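Local coordinates for protein yeast glycogen phosphorylase (Saccharomyces cerevisiae, PDB 1YGP) that belongs to the carbohydrate phosphorylase family, enzymes built on the two-domain GT-B fold, and carries bound pyridoxal-5'-phosphate, at residues V510-G515 with I865-D870; K565-V570 with K848-L853; Q616-G621 with L710-S715; L735-V740 with A829-V834. All blocks are in the same frame, centred on the assembly; numbering follows the deposited sequence.

Contact 1 of 4, residues V510-G515 with I865-D870; sequences VNVTNG and IEEYSD
V512 lies against Y868 and E867 of helix 861-873, and its two methyl groups divide the work. CG2 sits over the face of the Y868 ring, 4.2 Å from the ring centroid and only 6° off the ring normal, a clear CH-pi arrangement. CG1 takes the neighbouring ground: with CG1 anti to the backbone N (chi1 -174°), this methyl comes 3.7 Å from Y868 CE2 at the border of the ring and also faces the glutamate. The E867 chain slides past it in the opposite direction, so that OE1 ends 3.4 Å from V512 CG1 while E867 CB lies 3.9 Å from the same methyl. The setting illustrates how a GT-B protein sends its C-terminal helix back to the first domain: residues 510-511 end the outermost strand of the large mixed sheet, V512 follows directly, and helix 861-873 packs beside that edge. Polar groups frame the apolar patch. The Y868 hydroxyl is hydrogen-bonded to N482 and T403, both on neighbouring strands of this sheet, which fixes the far end of the ring beneath the valine. E867 OE1 forms a salt bridge with R863 NH1, one turn earlier on the helix, and R863 NH1 is also hydrogen-bonded to T513 O, tying the carboxylate indirectly to the residue that comes after V512.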
loop_
_atom_site.group_PDB
_atom_site.type_symbol
_atom_site.label_atom_id
_atom_site.label_comp_id
_atom_site.label_asym_id
_atom_site.label_seq_id
_atom_site.Cartn_x
_atom_site.Cartn_y
_atom_site.Cartn_z
ATOM N N VAL A 510 -28.539 -3.892 -32.790
ATOM C CA VAL A 510 -27.828 -2.819 -33.450
ATOM C C VAL A 510 -26.346 -3.157 -33.727
ATOM O O VAL A 510 -25.794 -4.207 -33.334
ATOM C CB VAL A 510 -28.144 -1.664 -32.460
ATOM C CG1 VAL A 510 -27.038 -0.653 -32.233
ATOM C CG2 VAL A 510 -29.371 -1.000 -33.053
ATOM N N ASN A 511 -25.661 -2.288 -34.459
ATOM C CA ASN A 511 -24.242 -2.454 -34.669
ATOM C C ASN A 511 -23.504 -1.154 -34.393
ATOM O O ASN A 511 -23.984 -0.100 -34.805
ATOM C CB ASN A 511 -23.917 -2.846 -36.093
ATOM C CG ASN A 511 -22.402 -2.890 -36.246
ATOM O OD1 ASN A 511 -21.763 -2.058 -36.887
ATOM N ND2 ASN A 511 -21.727 -3.785 -35.561
ATOM N N VAL A 512 -22.394 -1.172 -33.663
ATOM C CA VAL A 512 -21.521 -0.015 -33.590
ATOM C C VAL A 512 -20.114 -0.611 -33.680
ATOM O O VAL A 512 -19.612 -1.269 -32.773
ATOM C CB VAL A 512 -21.641 0.768 -32.276
ATOM C CG1 VAL A 512 -20.778 2.002 -32.443
ATOM C CG2 VAL A 512 -23.076 1.194 -31.950
ATOM N N THR A 513 -19.514 -0.481 -34.856
ATOM C CA THR A 513 -18.156 -0.904 -35.138
ATOM C C THR A 513 -17.212 -0.159 -34.221
ATOM O O THR A 513 -17.340 1.051 -34.017
ATOM C CB THR A 513 -17.860 -0.599 -36.612
ATOM O OG1 THR A 513 -18.752 -1.459 -37.337
ATOM C CG2 THR A 513 -16.407 -0.798 -37.022
ATOM N N ASN A 514 -16.308 -0.946 -33.641
ATOM C CA ASN A 514 -15.312 -0.471 -32.688
ATOM C C ASN A 514 -14.344 0.523 -33.262
ATOM O O ASN A 514 -14.364 0.761 -34.468
ATOM C CB ASN A 514 -14.555 -1.651 -32.138
ATOM C CG ASN A 514 -15.384 -2.402 -31.105
ATOM O OD1 ASN A 514 -14.985 -3.471 -30.655
ATOM N ND2 ASN A 514 -16.557 -2.002 -30.628
ATOM N N GLY A 515 -13.486 1.111 -32.446
ATOM C CA GLY A 515 -12.567 2.105 -32.964
ATOM C C GLY A 515 -11.544 2.404 -31.903
ATOM O O GLY A 515 -11.610 1.810 -30.829
ATOM N N ILE A 865 -18.390 6.713 -30.006
ATOM C CA ILE A 865 -19.124 7.324 -28.915
ATOM C C ILE A 865 -20.233 8.222 -29.438
ATOM O O ILE A 865 -21.277 8.298 -28.772
ATOM C CB ILE A 865 -18.117 8.073 -28.016
ATOM C CG1 ILE A 865 -17.206 7.024 -27.392
ATOM C CG2 ILE A 865 -18.794 8.854 -26.910
ATOM C CD1 ILE A 865 -17.910 5.913 -26.588
ATOM N N GLU A 866 -20.090 8.846 -30.616
ATOM C CA GLU A 866 -21.195 9.604 -31.186
ATOM C C GLU A 866 -22.373 8.662 -31.450
ATOM O O GLU A 866 -23.501 8.898 -31.012
ATOM C CB GLU A 866 -20.766 10.258 -32.490
ATOM C CG GLU A 866 -19.812 11.439 -32.291
ATOM C CD GLU A 866 -19.085 11.998 -33.528
ATOM O OE1 GLU A 866 -19.543 11.847 -34.666
ATOM O OE2 GLU A 866 -18.028 12.604 -33.338
ATOM N N GLU A 867 -22.094 7.504 -32.037
ATOM C CA GLU A 867 -23.129 6.568 -32.416
ATOM C C GLU A 867 -23.832 6.025 -31.202
ATOM O O GLU A 867 -25.068 5.971 -31.163
ATOM C CB GLU A 867 -22.573 5.384 -33.197
ATOM C CG GLU A 867 -21.818 5.779 -34.459
ATOM C CD GLU A 867 -21.885 4.725 -35.540
ATOM O OE1 GLU A 867 -21.304 3.643 -35.415
ATOM O OE2 GLU A 867 -22.546 4.997 -36.531
ATOM N N TYR A 868 -23.063 5.657 -30.178
ATOM C CA TYR A 868 -23.640 5.101 -28.970
ATOM C C TYR A 868 -24.517 6.133 -28.311
ATOM O O TYR A 868 -25.677 5.830 -28.009
ATOM C CB TYR A 868 -22.561 4.683 -27.998
ATOM C CG TYR A 868 -22.020 3.268 -28.129
ATOM C CD1 TYR A 868 -22.703 2.210 -27.534
ATOM C CD2 TYR A 868 -20.800 3.042 -28.753
ATOM C CE1 TYR A 868 -22.163 0.933 -27.546
ATOM C CE2 TYR A 868 -20.258 1.761 -28.764
ATOM C CZ TYR A 868 -20.933 0.706 -28.159
ATOM O OH TYR A 868 -20.359 -0.563 -28.144
ATOM N N SER A 869 -24.010 7.359 -28.173
ATOM C CA SER A 869 -24.769 8.420 -27.549
ATOM C C SER A 869 -26.067 8.662 -28.286
ATOM O O SER A 869 -27.117 8.751 -27.638
ATOM C CB SER A 869 -23.991 9.720 -27.522
ATOM O OG SER A 869 -22.788 9.567 -26.780
ATOM N N ASP A 870 -26.075 8.659 -29.612
ATOM C CA ASP A 870 -27.295 8.958 -30.312
ATOM C C ASP A 870 -28.265 7.817 -30.524
ATOM O O ASP A 870 -29.469 8.092 -30.553
ATOM C CB ASP A 870 -26.932 9.579 -31.641
ATOM C CG ASP A 870 -26.193 10.905 -31.466
ATOM O OD1 ASP A 870 -26.471 11.630 -30.494
ATOM O OD2 ASP A 870 -25.335 11.203 -32.310
#

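Contact 2 of 4, residues K565-V570 with K848-L853; sequences KKWNQV and KSVLSL
W567 of helix 562-584 inserts its indole against S849, V850 and L853 of helix 842-856, and between 565-570 and 848-853 every contact is made by that one ring. The motif is a steep helix-helix crossing in the C-terminal domain of the GT-B fold: the short axes run at 83° to each other and approach to 11.1 Å, a wide separation that the tryptophan spans. Its CG is anti to the backbone N (chi1 -158°), which carries the ring outward from its own helix. The packed side is well defined. V850 CG2 rests over the indole face, 3.7 Å from the centroid of the five-membered ring, a CH-pi contact. At the edge, the indole N-H gives a hydrogen bond of 3.0 Å from W567 NE1 to S849 OG, with the oxygen close to the ring plane and an angle of 155° at the hydrogen. S849 OG is in turn hydrogen-bonded to the carbonyl oxygen of G733, so the serine passes the link on to the chain just ahead of strand 735-739. L529 and L532 of helix 527-536 also touch the indole. The loose side is the outer surface of helix 562-584, where K566 and Q569 are exposed and take no part in the crossing. On the packed side too, at the far rim of the six-membered ring, L853 CG sits at the indole edge, in the ring plane, 3.5 Å from W567 CH2.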
loop_
_atom_site.group_PDB
_atom_site.type_symbol
_atom_site.label_atom_id
_atom_site.label_comp_id
_atom_site.label_asym_id
_atom_site.label_seq_id
_atom_site.Cartn_x
_atom_site.Cartn_y
_atom_site.Cartn_z
ATOM N N LYS A 565 8.947 11.248 -49.441
ATOM C CA LYS A 565 10.236 11.128 -48.778
ATOM C C LYS A 565 10.056 11.406 -47.294
ATOM O O LYS A 565 10.555 10.666 -46.436
ATOM C CB LYS A 565 11.236 12.130 -49.321
ATOM N N LYS A 566 9.245 12.425 -47.006
ATOM C CA LYS A 566 8.966 12.840 -45.656
ATOM C C LYS A 566 8.265 11.740 -44.867
ATOM O O LYS A 566 8.668 11.385 -43.747
ATOM C CB LYS A 566 8.123 14.081 -45.742
ATOM C CG LYS A 566 8.873 15.323 -45.331
ATOM C CD LYS A 566 9.967 15.663 -46.320
ATOM C CE LYS A 566 9.782 17.087 -46.810
ATOM N NZ LYS A 566 8.527 17.219 -47.525
ATOM N N TRP A 567 7.261 11.144 -45.520
ATOM C CA TRP A 567 6.459 10.080 -44.963
ATOM C C TRP A 567 7.359 8.905 -44.659
ATOM O O TRP A 567 7.241 8.288 -43.597
ATOM C CB TRP A 567 5.395 9.639 -45.951
ATOM C CG TRP A 567 4.208 8.948 -45.290
ATOM C CD1 TRP A 567 4.149 7.584 -45.183
ATOM C CD2 TRP A 567 3.096 9.566 -44.761
ATOM N NE1 TRP A 567 3.004 7.337 -44.591
ATOM C CE2 TRP A 567 2.347 8.473 -44.320
ATOM C CE3 TRP A 567 2.608 10.863 -44.588
ATOM C CZ2 TRP A 567 1.113 8.656 -43.708
ATOM C CZ3 TRP A 567 1.369 11.044 -43.970
ATOM C CH2 TRP A 567 0.627 9.945 -43.536
ATOM N N ASN A 568 8.311 8.593 -45.531
ATOM C CA ASN A 568 9.136 7.445 -45.271
ATOM C C ASN A 568 10.082 7.699 -44.112
ATOM O O ASN A 568 10.232 6.838 -43.236
ATOM C CB ASN A 568 9.916 7.077 -46.502
ATOM C CG ASN A 568 10.526 5.694 -46.340
ATOM O OD1 ASN A 568 11.690 5.484 -46.636
ATOM N ND2 ASN A 568 9.848 4.654 -45.882
ATOM N N GLN A 569 10.648 8.902 -44.025
ATOM C CA GLN A 569 11.581 9.262 -42.966
ATOM C C GLN A 569 10.993 9.089 -41.577
ATOM O O GLN A 569 11.656 8.543 -40.682
ATOM C CB GLN A 569 12.016 10.701 -43.144
ATOM C CG GLN A 569 13.011 11.182 -42.116
ATOM C CD GLN A 569 14.300 10.399 -42.202
ATOM O OE1 GLN A 569 14.562 9.448 -41.471
ATOM N NE2 GLN A 569 15.161 10.786 -43.128
ATOM N N VAL A 570 9.732 9.511 -41.421
ATOM C CA VAL A 570 9.015 9.363 -40.151
ATOM C C VAL A 570 9.089 7.866 -39.762
ATOM O O VAL A 570 9.660 7.450 -38.747
ATOM C CB VAL A 570 7.535 9.847 -40.351
ATOM C CG1 VAL A 570 6.781 9.742 -39.054
ATOM C CG2 VAL A 570 7.469 11.307 -40.768
ATOM N N LYS A 848 0.262 3.405 -50.570
ATOM C CA LYS A 848 -0.683 2.605 -49.788
ATOM C C LYS A 848 -0.764 3.069 -48.336
ATOM O O LYS A 848 -1.843 3.196 -47.755
ATOM C CB LYS A 848 -0.281 1.150 -49.792
ATOM C CG LYS A 848 -0.396 0.555 -51.184
ATOM C CD LYS A 848 -0.008 -0.910 -51.182
ATOM C CE LYS A 848 -0.432 -1.459 -52.519
ATOM N NZ LYS A 848 -0.322 -2.898 -52.485
ATOM N N SER A 849 0.392 3.398 -47.764
ATOM C CA SER A 849 0.495 3.922 -46.417
ATOM C C SER A 849 -0.205 5.281 -46.257
ATOM O O SER A 849 -1.013 5.443 -45.327
ATOM C CB SER A 849 1.984 3.993 -46.102
ATOM O OG SER A 849 2.234 4.414 -44.773
ATOM N N VAL A 850 0.022 6.269 -47.151
ATOM C CA VAL A 850 -0.596 7.603 -47.056
ATOM C C VAL A 850 -2.093 7.471 -47.207
ATOM O O VAL A 850 -2.867 8.043 -46.442
ATOM C CB VAL A 850 -0.072 8.570 -48.146
ATOM C CG1 VAL A 850 -0.772 9.903 -48.035
ATOM C CG2 VAL A 850 1.416 8.868 -47.933
ATOM N N LEU A 851 -2.539 6.680 -48.171
ATOM C CA LEU A 851 -3.954 6.470 -48.334
ATOM C C LEU A 851 -4.539 5.777 -47.116
ATOM O O LEU A 851 -5.645 6.180 -46.725
ATOM C CB LEU A 851 -4.174 5.671 -49.606
ATOM C CG LEU A 851 -3.898 6.496 -50.863
ATOM C CD1 LEU A 851 -3.953 5.570 -52.047
ATOM C CD2 LEU A 851 -4.869 7.671 -50.972
ATOM N N SER A 852 -3.866 4.813 -46.470
ATOM C CA SER A 852 -4.360 4.205 -45.240
ATOM C C SER A 852 -4.726 5.274 -44.216
ATOM O O SER A 852 -5.888 5.391 -43.815
ATOM C CB SER A 852 -3.300 3.282 -44.658
ATOM O OG SER A 852 -3.248 2.069 -45.376
ATOM N N LEU A 853 -3.746 6.123 -43.891
ATOM C CA LEU A 853 -3.909 7.264 -43.001
ATOM C C LEU A 853 -5.084 8.153 -43.327
ATOM O O LEU A 853 -5.912 8.496 -42.489
ATOM C CB LEU A 853 -2.700 8.141 -43.057
ATOM C CG LEU A 853 -1.820 8.154 -41.884
ATOM C CD1 LEU A 853 -2.494 8.954 -40.754
ATOM C CD2 LEU A 853 -1.443 6.715 -41.599
#

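Contact 3 of 4, residues Q616-G621 with L710-S715; sequences QLNVFG and LSEHIS
N618 stacks its amide on the carboxylate of E712, whose OE1 is hydrogen-bonded to the hydroxyl of Y827; the same hydroxyl is weakly bonded to N618 OD1. The surroundings are a Rossmann-like parallel sheet, in which helix 615-634 belongs to the beta-alpha-beta crossover from strand 601-606 to strand 649-654 yet also reaches strand 710-713, which borders 601-606 in the sheet. N618 and E712 meet flat to flat. Their amide and carboxylate planes are 12° apart, with N618 OD1 4.1 Å from E712 OE2 and N618 ND2 4.0 Å from E712 CG. No hydrogen bond joins the pair directly; the amide nitrogen is instead bonded to Q605 OE1, from the adjoining strand, which fixes how the amide is turned. The bend of the glutamate chain at chi2 (-105°) lays its carboxylate across the amide rather than end-on to it. Beyond this buried polar pair the contact becomes apolar. I714, just past the end of the strand, folds CG1 back over its own backbone (chi1 63°), and an extended chain from there delivers its terminal methyl to the helix. That methyl, CD1, lies 3.8 Å from N618 CB and 4.2 Å from L617 CD1.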
loop_
_atom_site.group_PDB
_atom_site.type_symbol
_atom_site.label_atom_id
_atom_site.label_comp_id
_atom_site.label_asym_id
_atom_site.label_seq_id
_atom_site.Cartn_x
_atom_site.Cartn_y
_atom_site.Cartn_z
ATOM N N GLN A 616 1.207 -19.888 -35.338
ATOM C CA GLN A 616 1.934 -21.019 -35.886
ATOM C C GLN A 616 1.981 -20.999 -37.402
ATOM O O GLN A 616 2.994 -21.432 -37.958
ATOM C CB GLN A 616 1.344 -22.365 -35.422
ATOM C CG GLN A 616 -0.009 -22.842 -35.911
ATOM C CD GLN A 616 -1.200 -22.172 -35.272
ATOM O OE1 GLN A 616 -1.094 -21.106 -34.681
ATOM N NE2 GLN A 616 -2.378 -22.755 -35.361
ATOM N N LEU A 617 0.959 -20.436 -38.077
ATOM C CA LEU A 617 0.944 -20.338 -39.533
ATOM C C LEU A 617 2.088 -19.386 -39.872
ATOM O O LEU A 617 2.911 -19.661 -40.742
ATOM C CB LEU A 617 -0.374 -19.732 -40.048
ATOM C CG LEU A 617 -1.009 -19.823 -41.466
ATOM C CD1 LEU A 617 -1.673 -18.493 -41.683
ATOM C CD2 LEU A 617 -0.029 -20.025 -42.621
ATOM N N ASN A 618 2.198 -18.285 -39.140
ATOM C CA ASN A 618 3.227 -17.287 -39.375
ATOM C C ASN A 618 4.616 -17.855 -39.146
ATOM O O ASN A 618 5.512 -17.630 -39.971
ATOM C CB ASN A 618 2.973 -16.123 -38.451
ATOM C CG ASN A 618 3.930 -14.958 -38.584
ATOM O OD1 ASN A 618 4.819 -14.919 -39.426
ATOM N ND2 ASN A 618 3.802 -13.947 -37.747
ATOM N N VAL A 619 4.801 -18.654 -38.082
ATOM C CA VAL A 619 6.093 -19.281 -37.810
ATOM C C VAL A 619 6.405 -20.310 -38.910
ATOM O O VAL A 619 7.534 -20.329 -39.432
ATOM C CB VAL A 619 6.131 -20.015 -36.429
ATOM C CG1 VAL A 619 7.581 -20.256 -36.072
ATOM C CG2 VAL A 619 5.633 -19.178 -35.288
ATOM N N PHE A 620 5.443 -21.146 -39.337
ATOM C CA PHE A 620 5.687 -22.122 -40.395
ATOM C C PHE A 620 6.117 -21.428 -41.677
ATOM O O PHE A 620 6.978 -21.920 -42.417
ATOM C CB PHE A 620 4.436 -22.962 -40.653
ATOM C CG PHE A 620 4.046 -23.836 -39.473
ATOM C CD1 PHE A 620 4.959 -24.183 -38.478
ATOM C CD2 PHE A 620 2.724 -24.260 -39.352
ATOM C CE1 PHE A 620 4.545 -24.936 -37.372
ATOM C CE2 PHE A 620 2.315 -25.011 -38.247
ATOM C CZ PHE A 620 3.221 -25.348 -37.256
ATOM N N GLY A 621 5.571 -20.246 -41.912
ATOM C CA GLY A 621 6.001 -19.432 -43.017
ATOM C C GLY A 621 7.439 -18.974 -42.806
ATOM O O GLY A 621 8.179 -18.966 -43.798
ATOM N N LEU A 710 4.547 -3.933 -41.891
ATOM C CA LEU A 710 3.459 -4.837 -42.209
ATOM C C LEU A 710 3.053 -5.477 -40.877
ATOM O O LEU A 710 3.908 -5.723 -39.997
ATOM C CB LEU A 710 4.018 -5.835 -43.221
ATOM C CG LEU A 710 3.254 -6.788 -44.188
ATOM C CD1 LEU A 710 3.266 -8.168 -43.584
ATOM C CD2 LEU A 710 1.883 -6.240 -44.545
ATOM N N SER A 711 1.761 -5.739 -40.695
ATOM C CA SER A 711 1.265 -6.365 -39.478
ATOM C C SER A 711 0.371 -7.530 -39.837
ATOM O O SER A 711 -0.465 -7.435 -40.745
ATOM C CB SER A 711 0.495 -5.351 -38.652
ATOM O OG SER A 711 -0.651 -4.748 -39.247
ATOM N N GLU A 712 0.501 -8.648 -39.158
ATOM C CA GLU A 712 -0.211 -9.849 -39.543
ATOM C C GLU A 712 -1.584 -9.926 -38.899
ATOM O O GLU A 712 -1.730 -9.728 -37.685
ATOM C CB GLU A 712 0.621 -11.037 -39.134
ATOM C CG GLU A 712 1.985 -10.999 -39.789
ATOM C CD GLU A 712 2.170 -11.983 -40.924
ATOM O OE1 GLU A 712 1.338 -12.875 -41.103
ATOM O OE2 GLU A 712 3.174 -11.868 -41.624
ATOM N N HIS A 713 -2.657 -10.183 -39.632
ATOM C CA HIS A 713 -3.970 -10.297 -39.024
ATOM C C HIS A 713 -4.612 -11.510 -39.687
ATOM O O HIS A 713 -5.605 -11.426 -40.396
ATOM C CB HIS A 713 -4.725 -8.993 -39.266
ATOM C CG HIS A 713 -4.153 -7.862 -38.411
ATOM N ND1 HIS A 713 -4.138 -7.683 -37.084
ATOM C CD2 HIS A 713 -3.464 -6.806 -38.953
ATOM C CE1 HIS A 713 -3.464 -6.588 -36.819
ATOM N NE2 HIS A 713 -3.064 -6.067 -37.958
ATOM N N ILE A 714 -4.044 -12.664 -39.304
ATOM C CA ILE A 714 -4.224 -13.942 -39.964
ATOM C C ILE A 714 -5.009 -15.071 -39.324
ATOM O O ILE A 714 -4.718 -16.228 -39.627
ATOM C CB ILE A 714 -2.806 -14.453 -40.342
ATOM C CG1 ILE A 714 -1.960 -14.682 -39.098
ATOM C CG2 ILE A 714 -2.149 -13.427 -41.271
ATOM C CD1 ILE A 714 -0.522 -15.132 -39.399
ATOM N N SER A 715 -5.996 -14.793 -38.465
ATOM C CA SER A 715 -6.848 -15.814 -37.854
ATOM C C SER A 715 -7.633 -16.637 -38.844
ATOM O O SER A 715 -7.878 -16.163 -39.969
ATOM C CB SER A 715 -7.847 -15.171 -36.928
ATOM O OG SER A 715 -7.228 -14.823 -35.706
#

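Contact 4 of 4, residues L735-V740 with A829-V834; sequences LIIGTV and ATHELV
I737 carries this contact, pressing its terminal methyl against T830 and H831 of helix 820-840. The strand that presents it begins with L735, whose side chain also leans to this side but is taken up by helix 842-856. I736 turns to the other face of the sheet, where it lies against S711 and H713 of the next strand. I737 then points back to the helix. Its CG1 is anti to the backbone N (chi1 175°) and the chain continues extended, so CD1 stands out far enough to meet two residues at once. I737 CD1 lies over one face of the imidazole, 3.7 Å from H831 CE1. The direction from the ring centroid to the methyl is 23° off the ring normal, so it sits off-centre, toward the rim. The isoleucine and histidine side chains cross at about a right angle, so the aliphatic chain meets the ring with its end. T830 flanks the same methyl: its CG2 is 3.9 Å from I737 CD1, while the threonine hydroxyl is hydrogen-bonded back along its own helix to the carbonyl oxygen of S826. Beyond I737 the segment leaves the helix, and the T739 carbonyl oxygen accepts a hydrogen bond from N744 of helix 743-751. In this Rossmann-like domain, strand 735-739 runs between parallel strands 710-713 and 757-759, and helix 820-840 covers one face of the sheet, T830 and V834 also touching F757 on the outermost strand.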
loop_
_atom_site.group_PDB
_atom_site.type_symbol
_atom_site.label_atom_id
_atom_site.label_comp_id
_atom_site.label_asym_id
_atom_site.label_seq_id
_atom_site.Cartn_x
_atom_site.Cartn_y
_atom_site.Cartn_z
ATOM N N LEU A 735 0.850 -1.620 -43.291
ATOM C CA LEU A 735 -0.039 -2.359 -44.172
ATOM C C LEU A 735 -0.443 -3.684 -43.525
ATOM O O LEU A 735 0.264 -4.180 -42.653
ATOM C CB LEU A 735 0.668 -2.545 -45.512
ATOM C CG LEU A 735 1.092 -1.294 -46.338
ATOM C CD1 LEU A 735 1.276 -1.740 -47.776
ATOM C CD2 LEU A 735 0.028 -0.200 -46.388
ATOM N N ILE A 736 -1.583 -4.275 -43.870
ATOM C CA ILE A 736 -2.141 -5.471 -43.243
ATOM C C ILE A 736 -1.947 -6.624 -44.227
ATOM O O ILE A 736 -2.176 -6.420 -45.433
ATOM C CB ILE A 736 -3.692 -5.360 -43.011
ATOM C CG1 ILE A 736 -4.068 -4.088 -42.250
ATOM C CG2 ILE A 736 -4.191 -6.607 -42.309
ATOM C CD1 ILE A 736 -3.507 -3.830 -40.848
ATOM N N ILE A 737 -1.497 -7.792 -43.743
ATOM C CA ILE A 737 -1.624 -9.023 -44.509
ATOM C C ILE A 737 -2.655 -9.744 -43.639
ATOM O O ILE A 737 -2.428 -9.960 -42.440
ATOM C CB ILE A 737 -0.283 -9.865 -44.631
ATOM C CG1 ILE A 737 -0.634 -11.177 -45.351
ATOM C CG2 ILE A 737 0.390 -10.139 -43.293
ATOM C CD1 ILE A 737 0.580 -11.980 -45.861
ATOM N N GLY A 738 -3.832 -10.092 -44.138
ATOM C CA GLY A 738 -4.822 -10.680 -43.269
ATOM C C GLY A 738 -5.833 -11.534 -43.985
ATOM O O GLY A 738 -5.890 -11.606 -45.220
ATOM N N THR A 739 -6.599 -12.208 -43.141
ATOM C CA THR A 739 -7.672 -13.050 -43.586
ATOM C C THR A 739 -8.904 -12.184 -43.735
ATOM O O THR A 739 -9.010 -11.117 -43.113
ATOM C CB THR A 739 -7.942 -14.108 -42.578
ATOM O OG1 THR A 739 -6.745 -14.433 -41.915
ATOM C CG2 THR A 739 -8.443 -15.344 -43.276
ATOM N N VAL A 740 -9.872 -12.596 -44.547
ATOM C CA VAL A 740 -11.046 -11.768 -44.783
ATOM C C VAL A 740 -12.084 -12.117 -43.723
ATOM O O VAL A 740 -13.014 -12.918 -43.845
ATOM C CB VAL A 740 -11.490 -11.995 -46.280
ATOM C CG1 VAL A 740 -11.489 -13.469 -46.658
ATOM C CG2 VAL A 740 -12.849 -11.328 -46.469
ATOM N N ALA A 829 2.265 -16.949 -51.070
ATOM C CA ALA A 829 2.129 -16.178 -52.295
ATOM C C ALA A 829 1.952 -14.688 -52.050
ATOM O O ALA A 829 2.571 -13.838 -52.694
ATOM C CB ALA A 829 0.936 -16.657 -53.078
ATOM N N THR A 830 1.143 -14.341 -51.063
ATOM C CA THR A 830 0.930 -12.953 -50.699
ATOM C C THR A 830 2.232 -12.392 -50.145
ATOM O O THR A 830 2.545 -11.214 -50.342
ATOM C CB THR A 830 -0.135 -12.850 -49.632
ATOM O OG1 THR A 830 -1.197 -13.741 -49.965
ATOM C CG2 THR A 830 -0.643 -11.431 -49.531
ATOM N N HIS A 831 3.037 -13.211 -49.448
ATOM C CA HIS A 831 4.278 -12.697 -48.914
ATOM C C HIS A 831 5.276 -12.371 -50.000
ATOM O O HIS A 831 5.943 -11.334 -49.897
ATOM C CB HIS A 831 4.866 -13.681 -47.945
ATOM C CG HIS A 831 4.567 -13.187 -46.538
ATOM N ND1 HIS A 831 3.834 -13.770 -45.589
ATOM C CD2 HIS A 831 5.041 -11.996 -46.029
ATOM C CE1 HIS A 831 3.847 -12.993 -44.535
ATOM N NE2 HIS A 831 4.568 -11.932 -44.803
ATOM N N GLU A 832 5.322 -13.192 -51.056
ATOM C CA GLU A 832 6.131 -12.904 -52.239
ATOM C C GLU A 832 5.750 -11.534 -52.804
ATOM O O GLU A 832 6.633 -10.714 -53.090
ATOM C CB GLU A 832 5.889 -13.987 -53.271
ATOM C CG GLU A 832 7.216 -14.541 -53.748
ATOM C CD GLU A 832 7.100 -15.913 -54.394
ATOM O OE1 GLU A 832 7.076 -16.899 -53.657
ATOM O OE2 GLU A 832 7.044 -15.993 -55.623
ATOM N N LEU A 833 4.435 -11.263 -52.903
ATOM C CA LEU A 833 3.935 -9.955 -53.306
ATOM C C LEU A 833 4.419 -8.822 -52.420
ATOM O O LEU A 833 5.039 -7.879 -52.915
ATOM C CB LEU A 833 2.417 -9.948 -53.309
ATOM C CG LEU A 833 1.814 -10.483 -54.585
ATOM C CD1 LEU A 833 0.425 -11.047 -54.363
ATOM C CD2 LEU A 833 1.828 -9.341 -55.577
ATOM N N VAL A 834 4.191 -8.925 -51.107
ATOM C CA VAL A 834 4.598 -7.926 -50.120
ATOM C C VAL A 834 6.063 -7.570 -50.332
ATOM O O VAL A 834 6.410 -6.396 -50.528
ATOM C CB VAL A 834 4.368 -8.489 -48.672
ATOM C CG1 VAL A 834 5.018 -7.635 -47.597
ATOM C CG2 VAL A 834 2.901 -8.417 -48.343
#

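How the contacts relate
Contacts 3 and 4 share one parallel sheet, their centres about 9 Å apart. H713 N bonds to I737 O between their neighbouring strands (2.8 Å), and just beyond, the T739 hydroxyl OG1 lies 2.8 Å from S715 O. Contact 2 joins contact 4 by apolar packing, K848 CB lying 3.7 Å from L735 CD2. Contact 1 stands apart, its nearest atoms about 13 Å from each of the others, although its helix 861-873 directly follows helix 842-856 of contact 2. The bound pyridoxal-5'-phosphate is about 11 Å from the side chain of E712 and about 14 Å from that of I737; nearer the pocket, H713 of contact 3 is hydrogen-bonded to the pocket lysine K607.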